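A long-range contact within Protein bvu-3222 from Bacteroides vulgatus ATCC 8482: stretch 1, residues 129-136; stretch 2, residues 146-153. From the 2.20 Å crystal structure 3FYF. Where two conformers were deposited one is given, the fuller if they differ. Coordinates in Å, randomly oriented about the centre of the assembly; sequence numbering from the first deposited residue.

Stretch 1, residues 129-136: AVSATVSI
Stretch 2 (146-153) SVTINPNF

Antiparallel strands pair by alternating two kinds of position, and residues 129-136 and 146-153 of bvu-3222 give a compact example. Their strand axes approach to 4.6 Å, with N-to-C directions 162° apart, and the register runs from A132 opposite P151 to I136 opposite V147. Between them the stretches bury 587 Å², both sides summed.

A129, poorly ordered, makes no contact. V130 (phi/psi -124/149, chi1 m) directs its CA-to-CB bond toward stretch 2, and its CG1 lies 3.3 Å from N152 ND2. At S131 (-113/161, chi1 p) a side chain stands in for a backbone carbonyl: S131 N donates to N152 OD1 at 3.0 Å, while N152 N donates to S131 O at 2.8 Å. N152 has left the strand with positive phi (49/42), and its m rotamer, with chi2 near -59°, brings the amide end back to stretch 1. Asparagine suits this turn-like backbone and supplies the acceptor.

A132 (-153/149) begins the non-hydrogen-bonded positions. Its CA lies 4.3 Å from P151 CA, and its CB 4.1 Å from I149 CG2. P151 (-84/135) has no amide hydrogen, but this position asks for none from it across the pair; its CA instead makes a CA-H...O contact with S131 O at 3.4 Å.

T133 (-106/139, chi1 p) forms a hydrogen-bonded pair with N150 (-115/99, chi1 t): T133 N to N150 O is 3.1 Å, and N150 N to T133 O is 2.9 Å. Their side chains share the more polar face with S135 and T148, and T133 OG1 comes within 3.6 Å of N150 CB.

V134 (-120/137, chi1 t) returns to the apolar face. It pairs with I149 (-111/127, chi1 m, chi2 142°) at a CA-CA distance of 4.8 Å, yet its CG1 packs diagonally on V147 CG1 at 3.5 Å. Buried, branched aliphatic residues suit both the extended backbone and this dry surface.

S135 (-130/115, chi1 t) and T148 (-103/128, chi1 m) make the next ladder rung: T148 N to S135 O is 2.7 Å and S135 N to T148 O is 2.9 Å. A water reinforces it, donating to S135 O at 3.0 Å and hydrogen-bonding T148 OG1 at 2.9 Å.

I136 (-108/131, chi1 m, chi2 t) closes the series against V147 (-118/116, chi1 t), CA-CA 4.4 Å. I136 CG1 meets V147 CG2 at 3.7 Å, and I136 CA makes a CA-H...O contact with the carbonyl of S146 (-117/131, chi1 t), 3.3 Å from S146 O.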

# COMPACT_ATOMS: atom_id res chain seq x y z
N ALA B 129 -21.98 -13.18 -14.31
CA ALA B 129 -21.95 -12.00 -15.17
C ALA B 129 -20.55 -11.78 -15.73
O ALA B 129 -20.37 -11.70 -16.95
CB ALA B 129 -22.43 -10.77 -14.40
N VAL B 130 -19.56 -11.70 -14.85
CA VAL B 130 -18.18 -11.40 -15.25
C VAL B 130 -17.16 -12.45 -14.79
O VAL B 130 -17.34 -13.11 -13.76
CB VAL B 130 -17.74 -9.97 -14.80
CG1 VAL B 130 -18.60 -8.90 -15.47
CG2 VAL B 130 -17.78 -9.81 -13.28
N SER B 131 -16.11 -12.61 -15.60
CA SER B 131 -15.01 -13.53 -15.30
C SER B 131 -13.73 -12.75 -15.02
O SER B 131 -13.62 -11.58 -15.41
CB SER B 131 -14.80 -14.50 -16.46
OG SER B 131 -14.51 -13.80 -17.66
N ALA B 132 -12.76 -13.38 -14.37
CA ALA B 132 -11.50 -12.71 -14.02
C ALA B 132 -10.29 -13.64 -13.89
O ALA B 132 -10.42 -14.80 -13.52
CB ALA B 132 -11.67 -11.88 -12.73
N THR B 133 -9.12 -13.10 -14.21
CA THR B 133 -7.88 -13.74 -13.80
C THR B 133 -7.27 -12.93 -12.65
O THR B 133 -7.29 -11.70 -12.65
CB THR B 133 -6.87 -13.91 -14.95
OG1 THR B 133 -6.68 -12.66 -15.63
CG2 THR B 133 -7.37 -14.96 -15.93
N VAL B 134 -6.74 -13.66 -11.68
CA VAL B 134 -6.26 -13.12 -10.42
C VAL B 134 -4.78 -13.45 -10.29
O VAL B 134 -4.35 -14.56 -10.60
CB VAL B 134 -7.03 -13.75 -9.23
CG1 VAL B 134 -6.57 -13.16 -7.92
CG2 VAL B 134 -8.54 -13.55 -9.38
N SER B 135 -4.01 -12.47 -9.84
CA SER B 135 -2.58 -12.65 -9.63
C SER B 135 -2.18 -12.15 -8.23
O SER B 135 -2.30 -10.97 -7.94
CB SER B 135 -1.78 -11.95 -10.73
OG SER B 135 -0.43 -12.35 -10.72
N ILE B 136 -1.74 -13.08 -7.39
CA ILE B 136 -1.33 -12.78 -6.03
C ILE B 136 0.19 -12.88 -5.92
O ILE B 136 0.79 -13.85 -6.37
CB ILE B 136 -1.99 -13.73 -4.97
CG1 ILE B 136 -3.52 -13.61 -5.01
CG2 ILE B 136 -1.46 -13.45 -3.56
CD1 ILE B 136 -4.27 -14.69 -4.19
N SER B 146 -0.21 -8.77 -2.36
CA SER B 146 -0.85 -7.92 -3.35
C SER B 146 -1.62 -8.78 -4.35
O SER B 146 -1.09 -9.74 -4.90
CB SER B 146 0.22 -7.14 -4.10
OG SER B 146 -0.36 -6.04 -4.77
N VAL B 147 -2.88 -8.42 -4.59
CA VAL B 147 -3.75 -9.18 -5.50
C VAL B 147 -4.16 -8.30 -6.67
O VAL B 147 -4.86 -7.32 -6.46
CB VAL B 147 -5.05 -9.64 -4.80
CG1 VAL B 147 -5.87 -10.50 -5.72
CG2 VAL B 147 -4.75 -10.40 -3.56
N THR B 148 -3.76 -8.65 -7.89
CA THR B 148 -4.17 -7.89 -9.07
C THR B 148 -5.27 -8.65 -9.83
O THR B 148 -5.12 -9.83 -10.14
CB THR B 148 -2.96 -7.55 -9.98
OG1 THR B 148 -1.97 -6.82 -9.23
CG2 THR B 148 -3.38 -6.68 -11.15
N ILE B 149 -6.36 -7.95 -10.11
CA ILE B 149 -7.54 -8.52 -10.76
C ILE B 149 -7.74 -7.97 -12.18
O ILE B 149 -7.76 -6.76 -12.39
CB ILE B 149 -8.81 -8.29 -9.89
CG1 ILE B 149 -8.64 -8.97 -8.52
CG2 ILE B 149 -10.06 -8.83 -10.59
CD1 ILE B 149 -9.23 -8.17 -7.37
N ASN B 150 -7.86 -8.88 -13.14
CA ASN B 150 -8.13 -8.55 -14.54
C ASN B 150 -9.52 -9.09 -14.98
O ASN B 150 -9.64 -10.27 -15.31
CB ASN B 150 -7.00 -9.13 -15.40
CG ASN B 150 -7.16 -8.86 -16.90
OD1 ASN B 150 -8.20 -8.41 -17.37
ND2 ASN B 150 -6.11 -9.15 -17.65
N PRO B 151 -10.56 -8.24 -15.00
CA PRO B 151 -11.90 -8.69 -15.38
C PRO B 151 -12.17 -8.72 -16.89
O PRO B 151 -11.83 -7.78 -17.60
CB PRO B 151 -12.81 -7.69 -14.69
CG PRO B 151 -12.02 -6.43 -14.63
CD PRO B 151 -10.55 -6.81 -14.62
N ASN B 152 -12.76 -9.81 -17.36
CA ASN B 152 -13.19 -9.97 -18.76
C ASN B 152 -12.12 -9.63 -19.80
O ASN B 152 -12.40 -8.95 -20.78
CB ASN B 152 -14.46 -9.16 -19.04
CG ASN B 152 -15.51 -9.36 -17.97
OD1 ASN B 152 -15.97 -10.48 -17.73
ND2 ASN B 152 -15.90 -8.28 -17.32
N PHE B 153 -10.88 -10.06 -19.52
CA PHE B 153 -9.71 -9.87 -20.40
C PHE B 153 -9.42 -8.41 -20.79
O PHE B 153 -8.67 -8.16 -21.73
CB PHE B 153 -9.84 -10.72 -21.69
CG PHE B 153 -10.15 -12.17 -21.44
CD1 PHE B 153 -9.12 -13.08 -21.18
CD2 PHE B 153 -11.46 -12.65 -21.48
CE1 PHE B 153 -9.39 -14.42 -20.96
CE2 PHE B 153 -11.75 -13.99 -21.26
CZ PHE B 153 -10.71 -14.88 -21.00
O HOH W 1 -0.44 -8.63 -7.50